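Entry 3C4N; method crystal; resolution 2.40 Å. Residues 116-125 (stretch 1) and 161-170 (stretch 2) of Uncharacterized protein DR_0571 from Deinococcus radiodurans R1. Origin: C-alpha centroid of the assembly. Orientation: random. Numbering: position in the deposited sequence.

Stretch 1 116-125: LEVEDRPLLH
Stretch 2 (161-170) RVDPRALTYR

Two extended segments of one chain run antiparallel and meet in two short ladders separated by a one-residue slip in register. In the first, strand 118-120 lies against 167-169, with axes 5.0 Å apart at closest approach and directions 155° apart; in the second, 123-125 lies against 161-163, at 4.7 Å and 162°. The two stretches bury 810 Å² between them, both sides summed.

Glu119 and Thr168 form the hydrogen-bonded pair of the first ladder: Glu119 N to Thr168 O and Thr168 N to Glu119 O are both 3.2 Å. Asp120 faces Leu167 as a non-hydrogen-bonded pair, CA to CA 4.9 Å. Beyond the slip, Leu123 (t, t) pairs with Asp163 (t), with Leu123 N to Asp163 O at 3.2 Å and Asp163 N to Leu123 O at 2.9 Å. Leu124 and Val162 make a close non-hydrogen-bonded pair, CA to CA 4.6 Å, and His125 N reaches Arg161 O at 3.1 Å. The ladder residues are all extended.

The slip is spanned on one side by Arg121 (phi/psi -145/111) and Pro122 (-61/151), on the other by a type I turn from Asp163 to Ala166, with Pro164 at -67/-15 and Arg165 at -98/10. Within the turn, Arg165 N donates to Asp163 OD1 at 2.7 Å. Ala166 returns to extended form (-67/149) and points its CB toward the other stretch. Ala166 CB is the bump of the joint, 3.0 Å from Arg121 O and 3.6 Å from Leu123 CB. Arg121 N to Ala166 O, 3.1 Å, ties the same spot, although Arg121 O and Ala166 O, both acceptors, are also 3.0 Å apart.

Thr168 has the largest covered area, 91 Å², and its side chain (chi1 p) lies on the same face as Glu119. Thr168 OG1 both gives and receives: it donates to Glu119 OE1 at 3.0 Å and accepts from Arg121 NE at 2.9 Å, lying at the guanidinium edge. Arg121 (t, t, m) closes the triangle through a salt bridge, Arg121 NH1 to Glu119 OE1 at 3.1 Å. Glu119, with chi1 p, brings its carboxylate inward to meet both.

The opposite face is apolar in part. Val118 (t) fits between Leu167 (m, t) and Tyr169 (p), Val118 CG1 4.0 Å from Leu167 CD1 and Val118 CG2 4.0 Å from Tyr169 CB. Farther along, Leu124 (m, t) meets Val162 (t): Leu124 CD2 lies 3.2 Å from Val162 CG2, shorter than a comfortable carbon-carbon contact. Past the first ladder, one water oxygen links Glu117 O (3.0 Å) to Arg170 N (3.1 Å).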

# COMPACT_ATOMS: atom_id res chain seq x y z
N LEU A 116 -6.95 12.69 13.17
CA LEU A 116 -7.59 11.50 13.72
C LEU A 116 -8.80 11.94 14.52
O LEU A 116 -8.66 12.45 15.62
CB LEU A 116 -6.61 10.74 14.62
CG LEU A 116 -6.77 9.22 14.63
CD1 LEU A 116 -6.49 8.70 16.04
CD2 LEU A 116 -8.16 8.82 14.21
N GLU A 117 -9.99 11.77 13.94
CA GLU A 117 -11.25 12.15 14.56
C GLU A 117 -11.45 11.47 15.90
O GLU A 117 -11.62 10.25 15.96
CB GLU A 117 -12.44 11.78 13.66
CG GLU A 117 -12.48 12.45 12.29
CD GLU A 117 -12.89 13.90 12.37
OE1 GLU A 117 -12.90 14.56 11.31
OE2 GLU A 117 -13.21 14.38 13.49
N VAL A 118 -11.45 12.24 16.98
CA VAL A 118 -11.65 11.69 18.32
C VAL A 118 -12.49 12.66 19.14
O VAL A 118 -12.07 13.79 19.41
CB VAL A 118 -10.30 11.49 19.07
CG1 VAL A 118 -10.56 10.88 20.43
CG2 VAL A 118 -9.38 10.61 18.26
N GLU A 119 -13.69 12.24 19.53
CA GLU A 119 -14.55 13.10 20.32
C GLU A 119 -14.64 12.68 21.78
O GLU A 119 -14.39 11.52 22.11
CB GLU A 119 -15.96 13.18 19.70
CG GLU A 119 -16.66 11.85 19.42
CD GLU A 119 -16.51 11.36 17.97
OE1 GLU A 119 -17.06 10.28 17.65
OE2 GLU A 119 -15.88 12.05 17.14
N ASP A 120 -14.94 13.64 22.64
CA ASP A 120 -15.07 13.40 24.07
C ASP A 120 -16.50 12.93 24.26
O ASP A 120 -17.44 13.63 23.91
CB ASP A 120 -14.84 14.68 24.85
CG ASP A 120 -13.46 15.25 24.61
OD1 ASP A 120 -12.48 14.49 24.70
OD2 ASP A 120 -13.36 16.46 24.33
N ARG A 121 -16.65 11.74 24.81
CA ARG A 121 -17.99 11.22 24.99
C ARG A 121 -18.03 10.42 26.27
O ARG A 121 -17.43 9.36 26.37
CB ARG A 121 -18.31 10.33 23.78
CG ARG A 121 -19.77 10.06 23.54
CD ARG A 121 -19.93 8.94 22.53
NE ARG A 121 -19.53 9.32 21.17
CZ ARG A 121 -20.20 10.16 20.40
NH1 ARG A 121 -19.77 10.43 19.17
NH2 ARG A 121 -21.31 10.73 20.85
N PRO A 122 -18.74 10.92 27.29
CA PRO A 122 -18.84 10.21 28.57
C PRO A 122 -19.49 8.84 28.39
O PRO A 122 -20.32 8.65 27.49
CB PRO A 122 -19.68 11.15 29.42
CG PRO A 122 -20.58 11.78 28.41
CD PRO A 122 -19.60 12.11 27.30
N LEU A 123 -19.11 7.90 29.25
CA LEU A 123 -19.63 6.54 29.20
C LEU A 123 -20.35 6.21 30.50
O LEU A 123 -19.81 6.45 31.58
CB LEU A 123 -18.49 5.55 28.96
CG LEU A 123 -18.83 4.07 28.78
CD1 LEU A 123 -17.72 3.37 28.02
CD2 LEU A 123 -19.03 3.43 30.14
N LEU A 124 -21.57 5.69 30.41
CA LEU A 124 -22.33 5.35 31.61
C LEU A 124 -22.56 3.85 31.74
O LEU A 124 -23.04 3.22 30.81
CB LEU A 124 -23.70 6.04 31.61
CG LEU A 124 -23.79 7.55 31.35
CD1 LEU A 124 -25.23 7.98 31.59
CD2 LEU A 124 -22.87 8.31 32.25
N HIS A 125 -22.21 3.29 32.90
CA HIS A 125 -22.41 1.86 33.18
C HIS A 125 -23.67 1.73 34.05
O HIS A 125 -23.59 1.63 35.28
CB HIS A 125 -21.20 1.29 33.94
CG HIS A 125 -21.31 -0.17 34.26
ND1 HIS A 125 -22.50 -0.87 34.21
CD2 HIS A 125 -20.37 -1.07 34.65
CE1 HIS A 125 -22.29 -2.12 34.57
NE2 HIS A 125 -21.01 -2.27 34.84
N ARG A 161 -22.40 4.40 36.65
CA ARG A 161 -21.02 4.74 36.96
C ARG A 161 -20.55 5.53 35.73
O ARG A 161 -20.31 4.96 34.67
CB ARG A 161 -20.19 3.46 37.12
CG ARG A 161 -18.68 3.65 37.23
CD ARG A 161 -18.17 3.53 38.66
NE ARG A 161 -18.74 2.37 39.34
CZ ARG A 161 -18.67 1.12 38.89
NH1 ARG A 161 -18.03 0.84 37.76
NH2 ARG A 161 -19.26 0.14 39.57
N VAL A 162 -20.47 6.85 35.88
CA VAL A 162 -20.05 7.72 34.78
C VAL A 162 -18.54 7.84 34.61
O VAL A 162 -17.80 7.88 35.59
CB VAL A 162 -20.58 9.16 34.98
CG1 VAL A 162 -20.22 10.00 33.76
CG2 VAL A 162 -22.08 9.15 35.21
N ASP A 163 -18.08 7.90 33.36
CA ASP A 163 -16.66 8.07 33.08
C ASP A 163 -16.56 9.28 32.16
O ASP A 163 -16.77 9.18 30.96
CB ASP A 163 -16.07 6.84 32.38
CG ASP A 163 -14.70 7.11 31.77
OD1 ASP A 163 -14.15 8.22 31.97
OD2 ASP A 163 -14.16 6.22 31.07
N PRO A 164 -16.25 10.45 32.74
CA PRO A 164 -16.13 11.69 31.97
C PRO A 164 -14.96 11.73 30.99
O PRO A 164 -14.93 12.58 30.10
CB PRO A 164 -15.99 12.77 33.06
CG PRO A 164 -16.69 12.15 34.24
CD PRO A 164 -16.17 10.73 34.18
N ARG A 165 -14.01 10.81 31.12
CA ARG A 165 -12.86 10.81 30.22
C ARG A 165 -12.97 9.81 29.06
O ARG A 165 -12.00 9.59 28.34
CB ARG A 165 -11.57 10.53 31.01
CG ARG A 165 -11.35 11.44 32.22
CD ARG A 165 -10.04 11.11 32.90
NE ARG A 165 -8.91 11.34 32.00
CZ ARG A 165 -7.84 10.56 31.93
NH1 ARG A 165 -7.75 9.49 32.70
NH2 ARG A 165 -6.85 10.84 31.09
N ALA A 166 -14.14 9.21 28.87
CA ALA A 166 -14.30 8.24 27.78
C ALA A 166 -14.18 8.93 26.43
O ALA A 166 -14.53 10.10 26.29
CB ALA A 166 -15.65 7.51 27.91
N LEU A 167 -13.68 8.21 25.44
CA LEU A 167 -13.51 8.75 24.10
C LEU A 167 -14.01 7.79 23.01
O LEU A 167 -13.97 6.57 23.19
CB LEU A 167 -12.02 9.00 23.83
CG LEU A 167 -11.14 9.86 24.73
CD1 LEU A 167 -9.72 9.76 24.20
CD2 LEU A 167 -11.61 11.30 24.74
N THR A 168 -14.47 8.33 21.89
CA THR A 168 -14.87 7.47 20.78
C THR A 168 -14.08 7.85 19.53
O THR A 168 -13.81 9.02 19.28
CB THR A 168 -16.38 7.55 20.42
OG1 THR A 168 -16.80 8.92 20.33
CG2 THR A 168 -17.21 6.82 21.47
N TYR A 169 -13.70 6.83 18.77
CA TYR A 169 -12.95 7.02 17.53
C TYR A 169 -13.16 5.81 16.66
O TYR A 169 -13.71 4.80 17.10
CB TYR A 169 -11.46 7.18 17.84
CG TYR A 169 -10.82 5.95 18.47
CD1 TYR A 169 -10.16 4.98 17.68
CD2 TYR A 169 -10.84 5.77 19.85
CE1 TYR A 169 -9.53 3.87 18.27
CE2 TYR A 169 -10.23 4.68 20.44
CZ TYR A 169 -9.57 3.73 19.66
OH TYR A 169 -8.93 2.68 20.28
N ARG A 170 -12.72 5.89 15.41
CA ARG A 170 -12.86 4.76 14.50
C ARG A 170 -11.54 4.00 14.43
O ARG A 170 -10.54 4.53 13.95
CB ARG A 170 -13.27 5.23 13.10
CG ARG A 170 -14.58 5.99 13.05
CD ARG A 170 -15.73 5.13 13.54
NE ARG A 170 -15.87 3.92 12.72
CZ ARG A 170 -16.52 3.86 11.56
NH1 ARG A 170 -17.09 4.95 11.06
NH2 ARG A 170 -16.57 2.72 10.89
O HOH W 1 -11.37 8.19 13.82